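Local atomic coordinates of DNA primase (Aquifex aeolicus, PDB entry 2AU3), a protein that synthesises the short RNA primers from which DNA polymerase starts during DNA replication, as the DnaG primase of this bacterium. Residues E103-A108 with L164-E169; F143-A148 with V190-D195; K288-L293 with A314-Y319; E350-L355 with Y372-I377. All coordinates share one frame; numbering follows the deposited sequence.

Contact 1: E103-A108 with L164-E169; sequences EKVYVA and LEAYLE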
loop_
_atom_site.group_PDB
_atom_site.type_symbol
_atom_site.label_atom_id
_atom_site.label_comp_id
_atom_site.label_asym_id
_atom_site.label_seq_id
_atom_site.Cartn_x
_atom_site.Cartn_y
_atom_site.Cartn_z
ATOM N N GLU A 103 -16.209 4.661 -14.010
ATOM C CA GLU A 103 -15.102 5.586 -14.242
ATOM C C GLU A 103 -15.086 6.755 -13.237
ATOM O O GLU A 103 -14.019 7.176 -12.774
ATOM C CB GLU A 103 -15.219 6.168 -15.653
ATOM C CG GLU A 103 -13.914 6.285 -16.417
ATOM C CD GLU A 103 -13.187 4.961 -16.555
ATOM O OE1 GLU A 103 -13.652 4.099 -17.339
ATOM O OE2 GLU A 103 -12.148 4.793 -15.883
ATOM N N LYS A 104 -16.272 7.282 -12.926
ATOM C CA LYS A 104 -16.381 8.442 -12.044
ATOM C C LYS A 104 -15.979 8.093 -10.624
ATOM O O LYS A 104 -15.422 8.924 -9.928
ATOM C CB LYS A 104 -17.793 9.035 -12.049
ATOM C CG LYS A 104 -18.252 9.670 -13.358
ATOM C CD LYS A 104 -19.709 10.198 -13.230
ATOM C CE LYS A 104 -20.493 9.475 -12.086
ATOM N NZ LYS A 104 -21.947 9.828 -11.938
ATOM N N VAL A 105 -16.316 6.883 -10.189
ATOM C CA VAL A 105 -15.908 6.389 -8.863
ATOM C C VAL A 105 -14.380 6.533 -8.667
ATOM O O VAL A 105 -13.911 7.172 -7.713
ATOM C CB VAL A 105 -16.433 4.942 -8.642
ATOM C CG1 VAL A 105 -15.800 4.268 -7.396
ATOM C CG2 VAL A 105 -17.962 4.966 -8.492
ATOM N N TYR A 106 -13.608 6.017 -9.624
ATOM C CA TYR A 106 -12.150 6.067 -9.524
ATOM C C TYR A 106 -11.653 7.496 -9.573
ATOM O O TYR A 106 -10.709 7.855 -8.874
ATOM C CB TYR A 106 -11.496 5.226 -10.640
ATOM C CG TYR A 106 -11.660 3.740 -10.399
ATOM C CD1 TYR A 106 -10.843 3.067 -9.468
ATOM C CD2 TYR A 106 -12.654 3.014 -11.049
ATOM C CE1 TYR A 106 -10.995 1.695 -9.221
ATOM C CE2 TYR A 106 -12.835 1.640 -10.796
ATOM C CZ TYR A 106 -11.998 0.984 -9.879
ATOM O OH TYR A 106 -12.168 -0.369 -9.622
ATOM N N VAL A 107 -12.303 8.326 -10.388
ATOM C CA VAL A 107 -11.912 9.714 -10.470
ATOM C C VAL A 107 -12.235 10.420 -9.159
ATOM O O VAL A 107 -11.461 11.268 -8.721
ATOM C CB VAL A 107 -12.538 10.441 -11.693
ATOM C CG1 VAL A 107 -12.418 11.970 -11.564
ATOM C CG2 VAL A 107 -11.874 9.965 -12.977
ATOM N N ALA A 108 -13.348 10.046 -8.525
ATOM C CA ALA A 108 -13.738 10.636 -7.243
ATOM C C ALA A 108 -12.764 10.226 -6.142
ATOM O O ALA A 108 -12.327 11.053 -5.341
ATOM C CB ALA A 108 -15.166 10.218 -6.852
ATOM N N LEU A 164 -20.099 13.571 -6.586
ATOM C CA LEU A 164 -20.720 13.154 -5.314
ATOM C C LEU A 164 -21.438 11.811 -5.424
ATOM O O LEU A 164 -21.255 10.909 -4.612
ATOM C CB LEU A 164 -21.700 14.209 -4.832
ATOM C CG LEU A 164 -22.400 13.916 -3.505
ATOM C CD1 LEU A 164 -21.363 13.591 -2.384
ATOM C CD2 LEU A 164 -23.273 15.093 -3.103
ATOM N N GLU A 165 -22.257 11.686 -6.442
ATOM C CA GLU A 165 -23.056 10.487 -6.622
ATOM C C GLU A 165 -22.159 9.263 -6.876
ATOM O O GLU A 165 -22.346 8.210 -6.272
ATOM C CB GLU A 165 -24.064 10.680 -7.758
ATOM C CG GLU A 165 -25.088 11.769 -7.490
ATOM C CD GLU A 165 -24.598 13.175 -7.843
ATOM O OE1 GLU A 165 -23.441 13.329 -8.313
ATOM O OE2 GLU A 165 -25.384 14.139 -7.644
ATOM N N ALA A 166 -21.147 9.416 -7.722
ATOM C CA ALA A 166 -20.146 8.360 -7.861
ATOM C C ALA A 166 -19.481 8.034 -6.530
ATOM O O ALA A 166 -19.320 6.861 -6.193
ATOM C CB ALA A 166 -19.114 8.733 -8.872
ATOM N N TYR A 167 -19.077 9.064 -5.783
ATOM C CA TYR A 167 -18.335 8.832 -4.545
ATOM C C TYR A 167 -19.165 8.059 -3.521
ATOM O O TYR A 167 -18.623 7.274 -2.741
ATOM C CB TYR A 167 -17.778 10.132 -3.935
ATOM C CG TYR A 167 -16.729 9.852 -2.856
ATOM C CD1 TYR A 167 -15.534 9.203 -3.183
ATOM C CD2 TYR A 167 -16.955 10.178 -1.517
ATOM C CE1 TYR A 167 -14.562 8.906 -2.218
ATOM C CE2 TYR A 167 -15.984 9.873 -0.527
ATOM C CZ TYR A 167 -14.783 9.233 -0.908
ATOM O OH TYR A 167 -13.809 8.944 0.023
ATOM N N LEU A 168 -20.486 8.280 -3.544
ATOM C CA LEU A 168 -21.422 7.631 -2.619
ATOM C C LEU A 168 -21.421 6.119 -2.759
ATOM O O LEU A 168 -21.646 5.411 -1.788
ATOM C CB LEU A 168 -22.854 8.182 -2.813
ATOM C CG LEU A 168 -23.131 9.591 -2.259
ATOM C CD1 LEU A 168 -24.451 10.199 -2.799
ATOM C CD2 LEU A 168 -23.103 9.612 -0.712
ATOM N N GLU A 169 -21.150 5.624 -3.966
ATOM C CA GLU A 169 -20.959 4.196 -4.181
ATOM C C GLU A 169 -19.782 3.579 -3.396
ATOM O O GLU A 169 -19.710 2.357 -3.279
ATOM C CB GLU A 169 -20.795 3.879 -5.679
ATOM C CG GLU A 169 -22.039 4.143 -6.526
ATOM C CD GLU A 169 -23.138 3.112 -6.313
ATOM O OE1 GLU A 169 -22.816 1.947 -5.971
ATOM O OE2 GLU A 169 -24.328 3.467 -6.485
HETATM O O HOH W 1 -21.019 11.791 -9.729
#
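Two helices cross here almost at a right angle, the early part of helix 101-122 against the short helix 164-168, with a signed crossing angle of -91° and axes 8.0 Å apart. Glu165, on the solvent side, reaches back across the crossing through water: OE1 accepts from a water that itself accepts from Lys104 NZ. The same water takes up the backbone N-H of Ala166 (N to water O 3.1 Å), a first-turn N-H. Since Lys104 NZ and Glu165 OE1 stand 5.3 Å apart, the opposite charges meet through water and not directly. Ala166 sits at the closest point of the backbones, its CA 4.8 Å from Val105 CA. Its methyl presses on the flank of Lys104, CB to CB 3.5 Å, a close methyl-to-methylene approach, and the bend of the lysine chain at chi3 (-23°) brings CE over the same methyl. The carbonyl of Ala166 meets Val105 CG2, the methyl anti to the carbonyl carbon. Tyr167, with CG anti to its backbone N (chi1 -166°), lays the CD1 side of its ring obliquely along Ala108 CB; Leu158 of helix 151-161 and Leu173 also pack on this tyrosine. Last comes Glu169, whose aliphatic root touches the valine methyl again, CB to Val105 CG2 at 4.1 Å, while its carboxylate leads away.

Contact 2: F143-A148 with V190-D195; sequences FDLGYA and VIPIKD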
loop_
_atom_site.group_PDB
_atom_site.type_symbol
_atom_site.label_atom_id
_atom_site.label_comp_id
_atom_site.label_asym_id
_atom_site.label_seq_id
_atom_site.Cartn_x
_atom_site.Cartn_y
_atom_site.Cartn_z
ATOM N N PHE A 143 3.322 8.449 -0.414
ATOM C CA PHE A 143 2.165 7.631 -0.076
ATOM C C PHE A 143 0.851 8.416 -0.029
ATOM O O PHE A 143 -0.200 7.839 0.252
ATOM C CB PHE A 143 2.385 6.877 1.244
ATOM C CG PHE A 143 3.214 5.627 1.084
ATOM C CD1 PHE A 143 2.603 4.372 0.913
ATOM C CD2 PHE A 143 4.579 5.704 1.032
ATOM C CE1 PHE A 143 3.382 3.203 0.741
ATOM C CE2 PHE A 143 5.362 4.540 0.860
ATOM C CZ PHE A 143 4.726 3.271 0.724
ATOM N N ASP A 144 0.922 9.714 -0.331
ATOM C CA ASP A 144 -0.278 10.547 -0.477
ATOM C C ASP A 144 -1.073 10.653 0.847
ATOM O O ASP A 144 -2.296 10.763 0.852
ATOM C CB ASP A 144 -1.162 10.062 -1.657
ATOM C CG ASP A 144 -0.471 10.221 -3.003
ATOM O OD1 ASP A 144 -0.494 9.276 -3.817
ATOM O OD2 ASP A 144 0.150 11.263 -3.332
ATOM N N LEU A 145 -0.350 10.679 1.958
ATOM C CA LEU A 145 -0.975 10.867 3.261
ATOM C C LEU A 145 -1.789 12.123 3.300
ATOM O O LEU A 145 -1.405 13.177 2.706
ATOM C CB LEU A 145 0.049 10.869 4.385
ATOM C CG LEU A 145 0.899 9.605 4.509
ATOM C CD1 LEU A 145 1.411 9.555 5.915
ATOM C CD2 LEU A 145 0.199 8.321 4.158
ATOM N N GLY A 146 -2.906 12.036 4.020
ATOM C CA GLY A 146 -3.783 13.173 4.128
ATOM C C GLY A 146 -4.405 13.368 5.493
ATOM O O GLY A 146 -3.994 12.753 6.498
ATOM N N TYR A 147 -5.423 14.222 5.514
ATOM C CA TYR A 147 -6.168 14.571 6.705
ATOM C C TYR A 147 -7.562 14.951 6.254
ATOM O O TYR A 147 -7.710 15.623 5.223
ATOM C CB TYR A 147 -5.522 15.777 7.363
ATOM C CG TYR A 147 -6.255 16.270 8.577
ATOM C CD1 TYR A 147 -6.477 15.438 9.666
ATOM C CD2 TYR A 147 -6.767 17.566 8.618
ATOM C CE1 TYR A 147 -7.169 15.893 10.775
ATOM C CE2 TYR A 147 -7.445 18.034 9.729
ATOM C CZ TYR A 147 -7.639 17.194 10.795
ATOM O OH TYR A 147 -8.325 17.665 11.881
ATOM N N ALA A 148 -8.575 14.549 7.027
ATOM C CA ALA A 148 -9.978 14.865 6.744
ATOM C C ALA A 148 -10.465 15.947 7.700
ATOM O O ALA A 148 -10.807 15.656 8.825
ATOM C CB ALA A 148 -10.827 13.617 6.889
ATOM N N VAL A 190 -5.340 10.364 7.028
ATOM C CA VAL A 190 -5.843 9.474 6.034
ATOM C C VAL A 190 -4.668 8.817 5.342
ATOM O O VAL A 190 -3.703 9.484 4.965
ATOM C CB VAL A 190 -6.711 10.223 5.005
ATOM C CG1 VAL A 190 -7.052 9.314 3.865
ATOM C CG2 VAL A 190 -8.018 10.773 5.665
ATOM N N ILE A 191 -4.757 7.501 5.185
ATOM C CA ILE A 191 -3.746 6.738 4.462
ATOM C C ILE A 191 -4.434 6.074 3.279
ATOM O O ILE A 191 -5.204 5.118 3.447
ATOM C CB ILE A 191 -3.088 5.666 5.396
ATOM C CG1 ILE A 191 -2.606 6.297 6.712
ATOM C CG2 ILE A 191 -1.931 4.973 4.701
ATOM C CD1 ILE A 191 -3.564 6.040 7.909
ATOM N N PRO A 192 -4.215 6.615 2.086
ATOM C CA PRO A 192 -4.847 6.074 0.890
ATOM C C PRO A 192 -4.436 4.636 0.663
ATOM O O PRO A 192 -3.273 4.285 0.867
ATOM C CB PRO A 192 -4.287 6.960 -0.221
ATOM C CG PRO A 192 -4.062 8.277 0.495
ATOM C CD PRO A 192 -3.409 7.807 1.778
ATOM N N ILE A 193 -5.400 3.831 0.242
ATOM C CA ILE A 193 -5.174 2.437 -0.074
ATOM C C ILE A 193 -5.239 2.309 -1.579
ATOM O O ILE A 193 -6.241 2.714 -2.194
ATOM C CB ILE A 193 -6.250 1.568 0.582
ATOM C CG1 ILE A 193 -6.178 1.706 2.114
ATOM C CG2 ILE A 193 -6.098 0.125 0.120
ATOM C CD1 ILE A 193 -7.216 0.889 2.891
ATOM N N LYS A 194 -4.148 1.811 -2.173
ATOM C CA LYS A 194 -4.032 1.669 -3.624
ATOM C C LYS A 194 -4.043 0.213 -4.025
ATOM O O LYS A 194 -3.488 -0.629 -3.317
ATOM C CB LYS A 194 -2.734 2.311 -4.145
ATOM C CG LYS A 194 -2.682 3.821 -3.887
ATOM C CD LYS A 194 -1.404 4.482 -4.356
ATOM C CE LYS A 194 -1.395 5.968 -3.948
ATOM N NZ LYS A 194 -0.417 6.757 -4.746
ATOM N N ASP A 195 -4.610 -0.091 -5.191
ATOM C CA ASP A 195 -4.480 -1.438 -5.722
ATOM C C ASP A 195 -3.050 -1.661 -6.228
ATOM O O ASP A 195 -2.289 -0.708 -6.288
ATOM C CB ASP A 195 -5.550 -1.726 -6.789
ATOM C CG ASP A 195 -5.416 -0.882 -8.029
ATOM O OD1 ASP A 195 -4.347 -0.268 -8.289
ATOM O OD2 ASP A 195 -6.372 -0.794 -8.840
HETATM O O HOH W 2 -0.687 5.331 0.746
#
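An antiparallel bridge pairs strand 146-147, an outermost strand of the four-stranded antiparallel sheet of the primase core, with strand 188-194. Gly146 and Val190 form its hydrogen-bonded pair, and the two bonds are equally short but unlike in geometry. Gly146 N meets Val190 O at 2.8 Å in the carbonyl plane, on a lone pair; Val190 N meets Gly146 O at 2.8 Å from 65° out of the Gly146 carbonyl plane, not on a lone pair. Beside the bridge, Leu145 CA leans on Val190 O as a CA-H...O contact, and Leu145 CD2 lies alongside Ile191 CG2 at 4.0 Å, both side chains pointing the same way. Val190 CG2 packs on Ala148 CB. Beyond the bridge the chains diverge, and side chains and water take over. Pro192 brings CG to 3.1 Å from Asp144 O, and a water donates to both Phe143 O and Pro192 O, lying in plane at the edge of the Phe143 ring. Extended beyond CG, Lys194 crosses Asp144 at about a right angle in a salt bridge, NZ meeting OD1 nearly along its C-O axis at 2.7 Å. Further out, Asp144 follows helix 137-142 in a Schellman motif (phi 63°), which turns the chain out of the helix. Its carboxylate is shared and so probably ionised: OD2 pairs with Arg117 NH2 and with Lys57 NZ of the zinc-binding region.

Contact 3: K288-L293 with A314-Y319; sequences KKVYIL and AGVEVY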
loop_
_atom_site.group_PDB
_atom_site.type_symbol
_atom_site.label_atom_id
_atom_site.label_comp_id
_atom_site.label_asym_id
_atom_site.label_seq_id
_atom_site.Cartn_x
_atom_site.Cartn_y
_atom_site.Cartn_z
ATOM N N LYS A 288 8.822 -15.245 -3.993
ATOM C CA LYS A 288 8.713 -16.548 -3.357
ATOM C C LYS A 288 9.499 -16.608 -2.047
ATOM O O LYS A 288 9.710 -17.693 -1.502
ATOM C CB LYS A 288 9.159 -17.684 -4.324
ATOM C CG LYS A 288 8.381 -17.743 -5.625
ATOM C CD LYS A 288 6.863 -17.863 -5.439
ATOM C CE LYS A 288 6.155 -17.824 -6.808
ATOM N NZ LYS A 288 4.699 -18.196 -6.726
ATOM N N LYS A 289 9.919 -15.437 -1.538
ATOM C CA LYS A 289 10.583 -15.341 -0.230
ATOM C C LYS A 289 9.996 -14.164 0.562
ATOM O O LYS A 289 9.973 -13.027 0.089
ATOM C CB LYS A 289 12.091 -15.101 -0.376
ATOM C CG LYS A 289 12.933 -16.294 -0.715
ATOM C CD LYS A 289 14.428 -15.928 -0.532
ATOM C CE LYS A 289 15.338 -16.787 -1.431
ATOM N NZ LYS A 289 16.748 -16.912 -0.882
ATOM N N VAL A 290 9.532 -14.451 1.759
ATOM C CA VAL A 290 8.946 -13.440 2.598
ATOM C C VAL A 290 9.520 -13.527 3.985
ATOM O O VAL A 290 9.415 -14.544 4.665
ATOM C CB VAL A 290 7.413 -13.536 2.644
ATOM C CG1 VAL A 290 6.839 -12.661 3.767
ATOM C CG2 VAL A 290 6.819 -13.120 1.270
ATOM N N TYR A 291 10.065 -12.400 4.423
ATOM C CA TYR A 291 10.438 -12.201 5.805
ATOM C C TYR A 291 9.271 -11.589 6.576
ATOM O O TYR A 291 8.665 -10.624 6.131
ATOM C CB TYR A 291 11.646 -11.258 5.845
ATOM C CG TYR A 291 12.886 -11.919 5.326
ATOM C CD1 TYR A 291 13.015 -12.263 3.987
ATOM C CD2 TYR A 291 13.933 -12.230 6.194
ATOM C CE1 TYR A 291 14.184 -12.888 3.517
ATOM C CE2 TYR A 291 15.069 -12.822 5.750
ATOM C CZ TYR A 291 15.194 -13.169 4.422
ATOM O OH TYR A 291 16.342 -13.818 4.023
ATOM N N ILE A 292 8.924 -12.173 7.706
ATOM C CA ILE A 292 7.775 -11.674 8.453
ATOM C C ILE A 292 8.337 -10.978 9.684
ATOM O O ILE A 292 9.195 -11.529 10.388
ATOM C CB ILE A 292 6.813 -12.799 8.885
ATOM C CG1 ILE A 292 6.523 -13.763 7.758
ATOM C CG2 ILE A 292 5.488 -12.222 9.459
ATOM C CD1 ILE A 292 5.856 -15.022 8.264
ATOM N N LEU A 293 7.862 -9.761 9.914
ATOM C CA LEU A 293 8.405 -8.925 10.959
ATOM C C LEU A 293 7.291 -8.305 11.728
ATOM O O LEU A 293 6.842 -7.193 11.405
ATOM C CB LEU A 293 9.288 -7.834 10.334
ATOM C CG LEU A 293 9.947 -6.807 11.265
ATOM C CD1 LEU A 293 11.086 -7.398 12.088
ATOM C CD2 LEU A 293 10.451 -5.671 10.441
ATOM N N ALA A 314 0.730 -20.719 -0.358
ATOM C CA ALA A 314 0.897 -19.953 -1.578
ATOM C C ALA A 314 2.259 -20.220 -2.201
ATOM O O ALA A 314 2.562 -19.671 -3.244
ATOM C CB ALA A 314 0.709 -18.476 -1.305
ATOM N N GLY A 315 3.073 -21.061 -1.560
ATOM C CA GLY A 315 4.331 -21.516 -2.144
ATOM C C GLY A 315 5.500 -20.571 -1.894
ATOM O O GLY A 315 6.470 -20.509 -2.656
ATOM N N VAL A 316 5.406 -19.821 -0.819
ATOM C CA VAL A 316 6.461 -18.907 -0.478
ATOM C C VAL A 316 7.336 -19.556 0.603
ATOM O O VAL A 316 6.827 -20.260 1.464
ATOM C CB VAL A 316 5.873 -17.557 -0.003
ATOM C CG1 VAL A 316 6.957 -16.598 0.361
ATOM C CG2 VAL A 316 5.002 -16.949 -1.125
ATOM N N GLU A 317 8.640 -19.317 0.544
ATOM C CA GLU A 317 9.538 -19.661 1.649
ATOM C C GLU A 317 9.492 -18.557 2.683
ATOM O O GLU A 317 9.575 -17.372 2.350
ATOM C CB GLU A 317 10.968 -19.733 1.171
ATOM C CG GLU A 317 11.317 -20.920 0.319
ATOM C CD GLU A 317 12.799 -21.170 0.406
ATOM O OE1 GLU A 317 13.581 -20.294 -0.064
ATOM O OE2 GLU A 317 13.176 -22.197 1.006
ATOM N N VAL A 318 9.386 -18.947 3.935
ATOM C CA VAL A 318 9.116 -17.997 5.003
ATOM C C VAL A 318 10.325 -17.906 5.923
ATOM O O VAL A 318 10.916 -18.938 6.274
ATOM C CB VAL A 318 7.867 -18.423 5.791
ATOM C CG1 VAL A 318 7.676 -17.550 6.986
ATOM C CG2 VAL A 318 6.609 -18.375 4.891
ATOM N N TYR A 319 10.688 -16.666 6.276
ATOM C CA TYR A 319 11.773 -16.337 7.205
ATOM C C TYR A 319 11.265 -15.423 8.325
ATOM O O TYR A 319 11.233 -14.193 8.166
ATOM C CB TYR A 319 12.854 -15.572 6.471
ATOM C CG TYR A 319 13.544 -16.337 5.382
ATOM C CD1 TYR A 319 14.863 -16.742 5.531
ATOM C CD2 TYR A 319 12.877 -16.667 4.205
ATOM C CE1 TYR A 319 15.517 -17.443 4.529
ATOM C CE2 TYR A 319 13.520 -17.339 3.189
ATOM C CZ TYR A 319 14.838 -17.736 3.363
ATOM O OH TYR A 319 15.469 -18.457 2.384
#
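Tyr319 carries the largest share of this parallel pairing between strands 289-293 and 317-321, joined by helix 298-313 in a beta-alpha-beta unit of the Toprim fold. Its CB sits over the face of the Tyr291 ring, 3.6 Å from the centroid and 16° off the normal, a CH-pi contact. With CG anti to the carbonyl carbon (chi1 -64°), the ring continues along its neighbour: CG faces Tyr291 CZ, and CD1 lies under Tyr291 OH at 3.6 Å. The result is an offset stack, with centroids 4.5 Å apart and planes at 14°. On the other flank CE2 touches Lys289 CD and CG, and the hydroxyl ends 3.8 Å from Lys289 NZ. The backbone sets this register: Tyr319 N bonds Val290 O in its carbonyl plane, and Tyr319 O accepts from Ile292 N at 3.1 Å. On the other face of the sheet Ile292 CD1 presses closely on Val318 CG1 at 3.4 Å, under Leu311 of the crossover helix; the Ile292 side chain lies about 7 Å from that of Glu251, a predicted Mg(2+) ligand. One face of the pairing therefore carries stacked aromatics and charged chains, and the other is a tight aliphatic layer.

Contact 4: E350-L355 with Y372-I377; sequences ELFETL and YYLGFI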
loop_
_atom_site.group_PDB
_atom_site.type_symbol
_atom_site.label_atom_id
_atom_site.label_comp_id
_atom_site.label_asym_id
_atom_site.label_seq_id
_atom_site.Cartn_x
_atom_site.Cartn_y
_atom_site.Cartn_z
ATOM N N GLU A 350 15.630 -19.321 7.597
ATOM C CA GLU A 350 14.418 -19.891 7.003
ATOM C C GLU A 350 13.667 -20.777 8.008
ATOM O O GLU A 350 14.282 -21.410 8.853
ATOM C CB GLU A 350 14.764 -20.669 5.734
ATOM C CG GLU A 350 13.554 -21.140 4.929
ATOM C CD GLU A 350 13.105 -22.536 5.327
ATOM O OE1 GLU A 350 13.968 -23.344 5.715
ATOM O OE2 GLU A 350 11.894 -22.820 5.269
ATOM N N LEU A 351 12.339 -20.768 7.930
ATOM C CA LEU A 351 11.477 -21.483 8.877
ATOM C C LEU A 351 11.955 -22.934 9.200
ATOM O O LEU A 351 12.223 -23.274 10.350
ATOM C CB LEU A 351 10.041 -21.527 8.331
ATOM C CG LEU A 351 9.007 -22.254 9.198
ATOM C CD1 LEU A 351 8.777 -21.448 10.475
ATOM C CD2 LEU A 351 7.694 -22.456 8.423
ATOM N N PHE A 352 12.036 -23.783 8.187
ATOM C CA PHE A 352 12.272 -25.215 8.426
ATOM C C PHE A 352 13.719 -25.486 8.826
ATOM O O PHE A 352 13.992 -26.349 9.662
ATOM C CB PHE A 352 11.877 -26.046 7.204
ATOM C CG PHE A 352 10.389 -26.098 6.980
ATOM C CD1 PHE A 352 9.579 -26.845 7.819
ATOM C CD2 PHE A 352 9.796 -25.361 5.940
ATOM C CE1 PHE A 352 8.168 -26.875 7.624
ATOM C CE2 PHE A 352 8.387 -25.398 5.728
ATOM C CZ PHE A 352 7.586 -26.151 6.572
ATOM N N GLU A 353 14.632 -24.713 8.247
ATOM C CA GLU A 353 16.031 -24.808 8.588
ATOM C C GLU A 353 16.215 -24.413 10.046
ATOM O O GLU A 353 16.931 -25.089 10.789
ATOM C CB GLU A 353 16.835 -23.948 7.629
ATOM C CG GLU A 353 18.237 -23.571 8.059
ATOM C CD GLU A 353 18.904 -22.708 6.998
ATOM O OE1 GLU A 353 18.567 -22.895 5.797
ATOM O OE2 GLU A 353 19.715 -21.814 7.356
ATOM N N THR A 354 15.494 -23.378 10.484
ATOM C CA THR A 354 15.504 -22.968 11.891
ATOM C C THR A 354 14.848 -23.994 12.854
ATOM O O THR A 354 15.376 -24.258 13.939
ATOM C CB THR A 354 14.888 -21.551 12.051
ATOM O OG1 THR A 354 15.569 -20.646 11.179
ATOM C CG2 THR A 354 15.173 -20.976 13.439
ATOM N N LEU A 355 13.712 -24.572 12.469
ATOM C CA LEU A 355 13.149 -25.691 13.245
ATOM C C LEU A 355 14.137 -26.850 13.378
ATOM O O LEU A 355 14.368 -27.342 14.470
ATOM C CB LEU A 355 11.848 -26.207 12.631
ATOM C CG LEU A 355 10.660 -25.318 13.001
ATOM C CD1 LEU A 355 9.522 -25.561 12.025
ATOM C CD2 LEU A 355 10.197 -25.568 14.447
ATOM N N TYR A 372 3.364 -29.849 11.690
ATOM C CA TYR A 372 2.271 -28.934 11.344
ATOM C C TYR A 372 2.618 -28.029 10.137
ATOM O O TYR A 372 1.863 -27.959 9.184
ATOM C CB TYR A 372 1.880 -28.117 12.565
ATOM C CG TYR A 372 0.927 -26.977 12.311
ATOM C CD1 TYR A 372 -0.450 -27.196 12.213
ATOM C CD2 TYR A 372 1.392 -25.677 12.220
ATOM C CE1 TYR A 372 -1.331 -26.146 11.996
ATOM C CE2 TYR A 372 0.521 -24.619 12.019
ATOM C CZ TYR A 372 -0.833 -24.858 11.892
ATOM O OH TYR A 372 -1.683 -23.806 11.684
ATOM N N TYR A 373 3.744 -27.327 10.178
ATOM C CA TYR A 373 4.098 -26.461 9.037
ATOM C C TYR A 373 4.317 -27.248 7.762
ATOM O O TYR A 373 3.947 -26.809 6.673
ATOM C CB TYR A 373 5.333 -25.615 9.331
ATOM C CG TYR A 373 5.059 -24.523 10.296
ATOM C CD1 TYR A 373 3.949 -23.712 10.142
ATOM C CD2 TYR A 373 5.882 -24.338 11.410
ATOM C CE1 TYR A 373 3.656 -22.718 11.062
ATOM C CE2 TYR A 373 5.619 -23.345 12.330
ATOM C CZ TYR A 373 4.507 -22.528 12.148
ATOM O OH TYR A 373 4.220 -21.537 13.053
ATOM N N LEU A 374 4.947 -28.406 7.906
ATOM C CA LEU A 374 5.168 -29.311 6.780
ATOM C C LEU A 374 3.917 -29.610 5.977
ATOM O O LEU A 374 4.009 -29.825 4.756
ATOM C CB LEU A 374 5.781 -30.621 7.264
ATOM C CG LEU A 374 6.888 -31.183 6.372
ATOM C CD1 LEU A 374 7.976 -30.174 6.170
ATOM C CD2 LEU A 374 7.443 -32.507 6.909
ATOM N N GLY A 375 2.762 -29.639 6.649
ATOM C CA GLY A 375 1.509 -30.006 6.023
ATOM C C GLY A 375 0.954 -28.942 5.082
ATOM O O GLY A 375 -0.105 -29.137 4.482
ATOM N N PHE A 376 1.653 -27.809 4.960
ATOM C CA PHE A 376 1.195 -26.707 4.084
ATOM C C PHE A 376 2.079 -26.550 2.825
ATOM O O PHE A 376 1.830 -25.689 1.959
ATOM C CB PHE A 376 1.093 -25.387 4.871
ATOM C CG PHE A 376 0.121 -25.430 6.025
ATOM C CD1 PHE A 376 -1.257 -25.349 5.809
ATOM C CD2 PHE A 376 0.580 -25.531 7.335
ATOM C CE1 PHE A 376 -2.166 -25.394 6.882
ATOM C CE2 PHE A 376 -0.324 -25.534 8.420
ATOM C CZ PHE A 376 -1.694 -25.483 8.189
ATOM N N ILE A 377 3.101 -27.396 2.738
ATOM C CA ILE A 377 4.019 -27.436 1.598
ATOM C C ILE A 377 3.350 -28.191 0.471
ATOM O O ILE A 377 3.018 -29.370 0.622
ATOM C CB ILE A 377 5.349 -28.159 2.031
ATOM C CG1 ILE A 377 6.087 -27.333 3.082
ATOM C CG2 ILE A 377 6.283 -28.416 0.847
ATOM C CD1 ILE A 377 6.044 -25.837 2.806
#
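In the DnaG helical domain, the start of helix 351-358 packs on the end of helix 363-374 as part of a helical bundle, joined across the interface by apolar contacts. The first group lies round the Tyr373 ring. Leu351, with CG anti to its backbone N (chi1 179°), crosses Tyr373 at about a right angle and lays CD2 over one face of the ring, 4.2 Å from the centroid and 25° off the normal, a CH-pi contact. The opposite face of that ring is met by Tyr372 CD2, and Leu355 CD1 comes to its edge, near the plane, at Tyr373 CD2. The second group consists of apolar contacts gathered round the Phe352 ring, which has Leu374 N and Tyr373 C in plane at its edge. Phe352 CE1 reaches Tyr373 CB at 3.5 Å and Leu374 CD1 at 3.6 Å, while CE2 is met tip to tip by CD1 of Ile377, the last residue of the type I turn that starts at Leu374. Leu386 of helix 380-394 touches both Phe352 and Leu374. No hydrogen bond crosses between the segments; those at the start of helix 351-358 lie within the first segment. Glu350 O accepts from both N and OG1 of Thr354. Glu350 is also the N-cap, its carboxylate bending back to take up first-turn N-H groups. Glu353 N donates to Glu350 OE1 at 3.0 Å, and Phe352 N to Glu350 OE2 at 3.1 Å with an almost straight angle of 175°, each from above the carboxylate plane.

Contacts 1, 2 and 4 are buried, contact 3 only partly so, with Lys288 and Lys289 exposed. Helix 101-122 carries one side of contact 1 and, further along, packs Cys113 and Tyr116 on contact 2, though the two centres are 17 Å apart. Contacts 3 and 4 touch directly: Val318 O is a probable acceptor for Leu351 N at 2.8 Å, so the start of helix 351-358 lies against the Toprim edge strand. Chemistry follows the element: one antiparallel bridge in contact 2, with a salt bridge between the segments, and a parallel ladder in contact 3; side-chain packing without direct hydrogen bonds across the helix pairs 1 and 4.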